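Local coordinates for protein monoglyceride lipase (Saccharomyces cerevisiae, PDB 4ZWN) that hydrolyses monoacylglycerols to free fatty acids and glycerol, with a strong preference for monounsaturated substrates, and takes part in the breakdown of fatty acid ethyl esters, at residues 302-305 / 306-310; 73-76 / 77-80; 237-240 / 241-244; 318-321 / 322-326. The protein carries 2 engineered substitutions. All coordinates share one frame; numbering follows the deposited sequence.

In the fold
All four contacts are local, between residues a few positions apart in one alpha/beta hydrolase chain, and follow it in the order interaction 2, 3, 1, 4. Interaction 2 opens helix 78-86; interaction 3 lies on helix 233-248, in the long connection between strands 165-169 and 264-269. Interaction 1 lies in the loop after strand 292-297 and runs into helix 310-326, which interaction 4 ends. Interactions 1 and 2 have centres about 11 Å apart and are joined by a salt bridge from Arg79 to Asp310; Phe305 meets Met320 between interactions 1 and 4. Interaction 3 stands apart, its centre about 24 Å from that of interaction 1, yet its Phe239 side chain comes within about 8 Å of that of Ser144, the inferred nucleophile.

Interaction 1 of 4, residues 302-305 / 306-310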
# COMPACT_ATOMS: atom_id res chain seq x y z
N HIS A 302 1.92 -5.48 11.81
CA HIS A 302 1.90 -4.59 10.65
C HIS A 302 1.69 -5.05 9.21
O HIS A 302 0.73 -4.63 8.56
CB HIS A 302 3.21 -3.80 10.68
CG HIS A 302 3.19 -2.59 9.79
ND1 HIS A 302 2.18 -1.66 9.82
CD2 HIS A 302 4.07 -2.17 8.85
CE1 HIS A 302 2.44 -0.71 8.93
NE2 HIS A 302 3.58 -1.00 8.33
N SER A 303 2.58 -5.90 8.70
CA SER A 303 2.52 -6.32 7.30
C SER A 303 1.66 -7.57 7.17
O SER A 303 2.17 -8.67 6.96
CB SER A 303 3.92 -6.60 6.74
OG SER A 303 4.71 -5.43 6.73
N ILE A 304 0.34 -7.40 7.28
CA ILE A 304 -0.59 -8.53 7.33
C ILE A 304 -0.82 -9.18 5.96
O ILE A 304 -1.21 -10.34 5.88
CB ILE A 304 -1.95 -8.10 7.91
CG1 ILE A 304 -2.54 -6.94 7.09
CG2 ILE A 304 -1.80 -7.70 9.37
CD1 ILE A 304 -3.90 -6.48 7.58
N PHE A 305 -0.58 -8.42 4.89
CA PHE A 305 -0.83 -8.91 3.54
C PHE A 305 0.41 -9.46 2.85
O PHE A 305 0.33 -9.91 1.71
CB PHE A 305 -1.41 -7.78 2.67
CG PHE A 305 -2.90 -7.65 2.74
CD1 PHE A 305 -3.71 -8.54 2.06
CD2 PHE A 305 -3.48 -6.63 3.47
CE1 PHE A 305 -5.09 -8.42 2.11
CE2 PHE A 305 -4.86 -6.51 3.53
CZ PHE A 305 -5.66 -7.40 2.84
N SER A 306 1.55 -9.42 3.53
CA SER A 306 2.80 -9.76 2.86
C SER A 306 3.76 -10.59 3.69
O SER A 306 4.29 -11.59 3.21
CB SER A 306 3.50 -8.48 2.41
OG SER A 306 3.81 -7.65 3.52
N LEU A 307 3.98 -10.19 4.94
CA LEU A 307 5.07 -10.78 5.72
C LEU A 307 4.62 -11.50 6.99
O LEU A 307 5.44 -11.99 7.76
CB LEU A 307 6.08 -9.68 6.08
CG LEU A 307 6.69 -8.98 4.86
CD1 LEU A 307 7.57 -7.81 5.27
CD2 LEU A 307 7.46 -9.97 3.99
N GLU A 308 3.31 -11.59 7.21
CA GLU A 308 2.80 -12.25 8.41
C GLU A 308 2.69 -13.76 8.25
O GLU A 308 3.02 -14.31 7.19
CB GLU A 308 1.44 -11.67 8.81
CG GLU A 308 1.52 -10.56 9.85
CD GLU A 308 1.96 -11.05 11.22
OE1 GLU A 308 2.01 -12.28 11.43
OE2 GLU A 308 2.26 -10.21 12.09
N THR A 309 2.23 -14.43 9.30
CA THR A 309 2.10 -15.88 9.30
C THR A 309 1.03 -16.34 8.32
O THR A 309 0.17 -15.55 7.92
CB THR A 309 1.75 -16.43 10.70
OG1 THR A 309 0.44 -15.97 11.08
CG2 THR A 309 2.76 -15.96 11.73
N ASP A 310 1.09 -17.61 7.94
CA ASP A 310 0.10 -18.20 7.05
C ASP A 310 -1.30 -18.08 7.64
O ASP A 310 -2.26 -17.84 6.92
CB ASP A 310 0.43 -19.67 6.77
CG ASP A 310 1.57 -19.83 5.80
OD1 ASP A 310 2.22 -18.82 5.46
OD2 ASP A 310 1.83 -20.98 5.37
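Ser303 and Leu307 meet round a tight loop, their CB atoms 3.8 Å apart. The leucine lies alongside the serine, its CD1 4.0 Å from Ser303 OG. Ser306 reaches in beside them: its hydroxyl stands between its own backbone N and carbonyl carbon (chi1 61°), which brings Ser306 OG to 3.4 Å from Ser303 CB. Ser303 is also the centre of an inverse gamma turn, and its carbonyl oxygen accepts a hydrogen bond from Leu307 N at 3.1 Å. Glu308 lies against this same carbonyl, Glu308 CG being 3.5 Å from Ser303 O and 3.9 Å from Ile304 CA. A bend at chi2 turns the acid onto the next peptide, where Glu308 OE1 accepts from Thr309 N at 3.0 Å on the anti side of the carboxylate; Ser212 OG binds the same oxygen, and Arg301 N bonds weakly to OE2. Ile304 and Phe305 turn away from this group to pack on Val316 of helix 310-326, and Phe305 also meets Trp141 edge-to-face. His302, inferred to belong to the charge relay with Ser144 and Asp272, precedes Ser303 and bonds through ND1 to Asp272 OD2. The buried Glu308 is thus met by amides and a hydroxyl, neutral donors that could help to stabilise a carboxylate despite its burial, and these bonds tie it to the following peptide and to Ser212.

Interaction 2 of 4, residues 73-76 / 77-80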
# COMPACT_ATOMS: atom_id res chain seq x y z
N TYR A 73 8.64 -3.12 -2.23
CA TYR A 73 8.79 -3.19 -3.68
C TYR A 73 8.01 -4.40 -4.20
O TYR A 73 7.29 -5.04 -3.43
CB TYR A 73 10.27 -3.25 -4.10
CG TYR A 73 11.01 -4.47 -3.60
CD1 TYR A 73 11.31 -4.62 -2.25
CD2 TYR A 73 11.42 -5.46 -4.48
CE1 TYR A 73 11.99 -5.73 -1.79
CE2 TYR A 73 12.10 -6.58 -4.02
CZ TYR A 73 12.38 -6.71 -2.68
OH TYR A 73 13.06 -7.81 -2.21
N THR A 74 8.15 -4.71 -5.48
CA THR A 74 7.33 -5.73 -6.14
C THR A 74 7.28 -7.08 -5.41
O THR A 74 6.20 -7.63 -5.19
CB THR A 74 7.81 -5.99 -7.58
OG1 THR A 74 9.19 -6.38 -7.56
CG2 THR A 74 7.65 -4.74 -8.43
N LYS A 75 8.44 -7.61 -5.04
CA LYS A 75 8.53 -8.94 -4.42
C LYS A 75 7.71 -9.05 -3.14
O LYS A 75 7.17 -10.11 -2.83
CB LYS A 75 10.00 -9.30 -4.13
CG LYS A 75 10.18 -10.64 -3.42
CD LYS A 75 11.65 -10.94 -3.16
CE LYS A 75 12.34 -11.51 -4.39
NZ LYS A 75 11.76 -12.83 -4.77
N ILE A 76 7.60 -7.95 -2.41
CA ILE A 76 6.85 -7.94 -1.16
C ILE A 76 5.38 -8.25 -1.41
O ILE A 76 4.71 -8.89 -0.60
CB ILE A 76 6.99 -6.59 -0.42
CG1 ILE A 76 8.46 -6.25 -0.21
CG2 ILE A 76 6.26 -6.62 0.92
CD1 ILE A 76 9.22 -7.26 0.63
N GLN A 77 4.87 -7.82 -2.56
CA GLN A 77 3.47 -8.05 -2.88
C GLN A 77 3.24 -9.32 -3.70
O GLN A 77 2.14 -9.56 -4.18
CB GLN A 77 2.89 -6.84 -3.63
CG GLN A 77 2.10 -5.90 -2.73
CD GLN A 77 2.93 -5.38 -1.56
OE1 GLN A 77 2.77 -5.84 -0.43
NE2 GLN A 77 3.80 -4.43 -1.84
N PHE A 78 4.29 -10.14 -3.84
CA PHE A 78 4.17 -11.41 -4.56
C PHE A 78 3.11 -12.31 -3.94
O PHE A 78 2.27 -12.87 -4.64
CB PHE A 78 5.51 -12.16 -4.58
CG PHE A 78 6.45 -11.70 -5.65
CD1 PHE A 78 6.15 -10.61 -6.45
CD2 PHE A 78 7.65 -12.36 -5.87
CE1 PHE A 78 7.02 -10.18 -7.44
CE2 PHE A 78 8.52 -11.95 -6.85
CZ PHE A 78 8.21 -10.85 -7.64
N ARG A 79 3.16 -12.44 -2.62
CA ARG A 79 2.24 -13.29 -1.87
C ARG A 79 0.79 -12.90 -2.15
O ARG A 79 -0.07 -13.76 -2.34
CB ARG A 79 2.55 -13.21 -0.38
CG ARG A 79 2.00 -14.33 0.49
CD ARG A 79 2.41 -14.09 1.94
NE ARG A 79 1.98 -15.16 2.84
CZ ARG A 79 2.21 -15.15 4.16
NH1 ARG A 79 2.86 -14.14 4.71
NH2 ARG A 79 1.79 -16.16 4.91
N LEU A 80 0.53 -11.60 -2.18
CA LEU A 80 -0.83 -11.10 -2.41
C LEU A 80 -1.27 -11.31 -3.86
O LEU A 80 -2.37 -11.80 -4.12
CB LEU A 80 -0.91 -9.62 -2.06
CG LEU A 80 -2.25 -8.94 -2.32
CD1 LEU A 80 -3.37 -9.64 -1.55
CD2 LEU A 80 -2.18 -7.47 -1.96
O HOH W 1 4.43 -3.77 -4.38
O HOH W 2 2.20 -9.90 -0.57
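Phe78 folds back over Lys75 where the 3-10 turn that begins at Thr74 runs into helix 78-86 of the alpha/beta hydrolase fold, with Gln77 at the N-cap position. The aromatic contact is a CH-pi interaction: Lys75 CA sits 3.4 Å from the centroid of the Phe78 ring, only 7° off the ring normal. Phe78 CG stands beside its backbone N (chi1 -82°), which lays the ring against the preceding turn. The lysine chain then passes the CD2-CE2 side of the ring, Lys75 CG lying 3.9 Å from Phe78 CD2, and bends at its last two torsions; beyond this contact Lys75 makes a cation-pi interaction with Tyr25. Thr74 O approaches the ring obliquely, 3.2 Å from Phe78 CD1.

Two backbone hydrogen bonds span three residues each, from Gln77 N to Thr74 O at 3.0 Å and from Phe78 N to Lys75 O at 3.1 Å, consistent with a tight i to i+3 turn.

Two waters add further polar links. One accepts from Gln77 NE2 at 2.7 Å and donates weakly to Tyr73 O, while the same amide nitrogen bonds weakly to Glu72 OE1. The second spans the i to i+4 step at the helix start, donating to Ile76 O at 2.7 Å and accepting from Leu80 N at 2.9 Å.

Interaction 3 of 4, residues 237-240 / 241-244; sequences HDFM and QRGA
Asp238 OD1, one turn before Arg242, is gripped by two donors: His237 ND1, at 3.1 Å with a nearly straight angle of 171°, and Arg234 NH1 in a salt bridge. The His237 bond lies in the imidazole plane, while Asp238 OD2 turns to the backbone N of Glu113, the first residue of helix 113-134. Arg242, bent at chi2 and chi3, curls back along the helix and lays one guanidinium face over Asp238 O, 3.4 Å from the plane, and Phe239 CA, both toward its rim. Arg242 NH2 comes within 3.2 Å of Phe239 CB, and NH1 forms a salt bridge with Glu113 OE1; Glu113 is thus held through its backbone N by Asp238 and through its carboxylate by Arg242. On another flank His237 and Gln241 run side by side, ring and amide planes 70° apart, with His237 CE1 3.6 Å from Gln241 OE1. In the backbone, Gln241 N donates to His237 O at 2.8 Å. Phe239 packs on Met145, and Arg242 on Ile149, both of the helix that follows the inferred nucleophile Ser144. Such i to i+4 contacts belong to an alpha-helix, here in the connection between parallel strands 165-169 and 264-269, where related alpha/beta hydrolases carry their cap.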
# COMPACT_ATOMS: atom_id res chain seq x y z
N HIS A 237 8.33 13.73 5.45
CA HIS A 237 7.39 14.76 5.87
C HIS A 237 6.07 14.64 5.13
O HIS A 237 5.00 14.78 5.72
CB HIS A 237 7.98 16.15 5.63
CG HIS A 237 7.02 17.27 5.87
ND1 HIS A 237 6.12 17.69 4.92
CD2 HIS A 237 6.83 18.07 6.94
CE1 HIS A 237 5.41 18.70 5.40
NE2 HIS A 237 5.82 18.95 6.63
N ASP A 238 6.15 14.39 3.83
CA ASP A 238 4.98 14.42 2.98
C ASP A 238 4.01 13.28 3.25
O ASP A 238 2.80 13.48 3.21
CB ASP A 238 5.41 14.44 1.52
CG ASP A 238 5.88 15.81 1.07
OD1 ASP A 238 6.01 16.69 1.95
OD2 ASP A 238 6.11 16.01 -0.14
N PHE A 239 4.52 12.08 3.54
CA PHE A 239 3.58 11.00 3.84
C PHE A 239 3.21 11.01 5.32
O PHE A 239 2.19 10.43 5.71
CB PHE A 239 4.11 9.62 3.38
CG PHE A 239 5.41 9.17 4.02
CD1 PHE A 239 5.50 8.92 5.37
CD2 PHE A 239 6.51 8.90 3.22
CE1 PHE A 239 6.68 8.48 5.93
CE2 PHE A 239 7.69 8.45 3.77
CZ PHE A 239 7.78 8.24 5.13
N MET A 240 4.01 11.66 6.15
CA MET A 240 3.64 11.83 7.56
C MET A 240 2.49 12.81 7.65
O MET A 240 1.51 12.57 8.36
CB MET A 240 4.83 12.32 8.39
CG MET A 240 5.86 11.24 8.70
SD MET A 240 5.28 10.02 9.88
CE MET A 240 5.03 11.06 11.32
N GLN A 241 2.60 13.92 6.92
CA GLN A 241 1.57 14.94 6.89
C GLN A 241 0.31 14.42 6.21
O GLN A 241 -0.81 14.74 6.61
CB GLN A 241 2.08 16.20 6.18
CG GLN A 241 1.05 17.31 6.08
CD GLN A 241 1.61 18.56 5.44
OE1 GLN A 241 2.02 18.56 4.28
NE2 GLN A 241 1.66 19.65 6.21
N ARG A 242 0.53 13.62 5.17
CA ARG A 242 -0.54 12.98 4.42
C ARG A 242 -1.54 12.29 5.34
O ARG A 242 -2.74 12.52 5.25
CB ARG A 242 0.05 11.97 3.43
CG ARG A 242 -0.83 11.66 2.25
CD ARG A 242 -0.02 11.76 0.96
NE ARG A 242 1.05 10.77 0.91
CZ ARG A 242 2.27 11.01 0.42
NH1 ARG A 242 2.57 12.21 -0.05
NH2 ARG A 242 3.18 10.05 0.40
N GLY A 243 -1.01 11.46 6.24
CA GLY A 243 -1.84 10.73 7.18
C GLY A 243 -2.41 11.59 8.29
O GLY A 243 -3.55 11.40 8.70
N ALA A 244 -1.61 12.53 8.77
CA ALA A 244 -2.04 13.43 9.83
C ALA A 244 -3.23 14.27 9.39
O ALA A 244 -4.11 14.60 10.19
CB ALA A 244 -0.89 14.34 10.27

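Interaction 4 of 4, residues 318-321 / 322-326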
# COMPACT_ATOMS: atom_id res chain seq x y z
N ASN A 318 -8.66 -13.77 2.78
CA ASN A 318 -10.00 -14.28 2.53
C ASN A 318 -11.06 -13.20 2.71
O ASN A 318 -12.05 -13.17 1.98
CB ASN A 318 -10.31 -15.47 3.45
CG ASN A 318 -9.61 -16.73 3.01
OD1 ASN A 318 -9.14 -16.84 1.88
ND2 ASN A 318 -9.53 -17.71 3.91
N ASP A 319 -10.85 -12.32 3.67
CA ASP A 319 -11.79 -11.22 3.88
C ASP A 319 -11.75 -10.27 2.69
O ASP A 319 -12.78 -9.78 2.25
CB ASP A 319 -11.49 -10.48 5.19
CG ASP A 319 -11.90 -11.28 6.41
OD1 ASP A 319 -12.69 -12.23 6.27
OD2 ASP A 319 -11.43 -10.95 7.53
N MET A 320 -10.55 -10.03 2.18
CA MET A 320 -10.39 -9.16 1.01
C MET A 320 -10.98 -9.81 -0.23
O MET A 320 -11.66 -9.15 -1.02
CB MET A 320 -8.91 -8.84 0.79
CG MET A 320 -8.64 -8.09 -0.51
SD MET A 320 -6.92 -7.57 -0.65
CE MET A 320 -6.88 -6.98 -2.34
N LYS A 321 -10.72 -11.10 -0.39
CA LYS A 321 -11.24 -11.87 -1.53
C LYS A 321 -12.77 -11.85 -1.53
O LYS A 321 -13.40 -11.58 -2.56
CB LYS A 321 -10.71 -13.30 -1.49
CG LYS A 321 -10.97 -14.13 -2.74
CD LYS A 321 -12.11 -15.10 -2.53
CE LYS A 321 -12.35 -15.97 -3.75
NZ LYS A 321 -13.55 -16.84 -3.54
N GLN A 322 -13.38 -12.13 -0.38
CA GLN A 322 -14.83 -12.14 -0.26
C GLN A 322 -15.40 -10.75 -0.49
O GLN A 322 -16.47 -10.59 -1.07
CB GLN A 322 -15.26 -12.67 1.11
CG GLN A 322 -15.03 -14.16 1.30
CD GLN A 322 -15.30 -14.61 2.72
OE1 GLN A 322 -15.63 -13.80 3.59
NE2 GLN A 322 -15.17 -15.91 2.96
N TRP A 323 -14.67 -9.74 -0.02
CA TRP A 323 -15.08 -8.36 -0.18
C TRP A 323 -15.08 -7.97 -1.66
O TRP A 323 -16.00 -7.29 -2.13
CB TRP A 323 -14.16 -7.43 0.61
CG TRP A 323 -14.62 -6.01 0.64
CD1 TRP A 323 -15.53 -5.45 1.49
CD2 TRP A 323 -14.19 -4.95 -0.23
NE1 TRP A 323 -15.69 -4.12 1.21
CE2 TRP A 323 -14.87 -3.79 0.16
CE3 TRP A 323 -13.28 -4.88 -1.29
CZ2 TRP A 323 -14.69 -2.56 -0.48
CZ3 TRP A 323 -13.09 -3.67 -1.92
CH2 TRP A 323 -13.80 -2.52 -1.51
N LEU A 324 -14.06 -8.41 -2.38
CA LEU A 324 -13.95 -8.15 -3.82
C LEU A 324 -15.06 -8.84 -4.59
O LEU A 324 -15.67 -8.24 -5.48
CB LEU A 324 -12.59 -8.62 -4.34
CG LEU A 324 -11.36 -7.81 -3.93
CD1 LEU A 324 -10.10 -8.53 -4.37
CD2 LEU A 324 -11.43 -6.41 -4.52
N ASP A 325 -15.32 -10.10 -4.26
CA ASP A 325 -16.38 -10.87 -4.90
C ASP A 325 -17.71 -10.16 -4.73
O ASP A 325 -18.49 -10.06 -5.67
CB ASP A 325 -16.46 -12.29 -4.32
CG ASP A 325 -15.27 -13.14 -4.72
OD1 ASP A 325 -14.57 -12.79 -5.69
OD2 ASP A 325 -15.05 -14.18 -4.06
N LYS A 326 -17.96 -9.67 -3.52
CA LYS A 326 -19.20 -8.97 -3.21
C LYS A 326 -19.40 -7.75 -4.11
O LYS A 326 -20.54 -7.41 -4.46
CB LYS A 326 -19.22 -8.56 -1.74
CG LYS A 326 -20.53 -7.94 -1.29
CD LYS A 326 -20.47 -7.52 0.17
CE LYS A 326 -21.81 -6.99 0.64
NZ LYS A 326 -22.33 -5.94 -0.28
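Lys321 starts with CG anti to its backbone N (chi1 -169°), swings at chi2 (-103°) and then runs extended, a course that carries its ammonium group across the side chain of Asp325 one turn later. There Lys321 NZ forms a salt bridge with Asp325 OD2 at 3.1 Å, meeting the oxygen nearly head-on along its C-O bond. The methylene next to the charge is close as well, Lys321 CE lying 3.3 Å from Asp325 OD2. The other carboxylate oxygen, OD1, is held by Tyr89 OH and has a long, weak ion pair with Arg61, so the acid is shared between the helix and its surroundings. Met320, anti at chi1 (172°) and fully stretched, runs side by side with Leu324, whose CD1 lies along the methionine chain, 4.1 Å from Met320 CE. All this takes place on helix 310-326, the C-terminal helix of the alpha/beta hydrolase fold, whose inner side covers the central sheet: Met320, Trp323 and Leu324 all rest on Ile167 of strand 165-169, and Trp323 also reaches Ile265. Regular i to i+4 bonds set the spacing, among them Leu324 N to Met320 O at 2.9 Å and Asp325 N to Lys321 O at 3.0 Å. Leu324 CG also presses on Met320 O at 3.2 Å. The exposed Gln322 extends over the preceding turn, its CG 3.2 Å from Asn318 O. Asp319 OD2 bonds to Tyr297 OH, on edge strand 292-297 of the sheet.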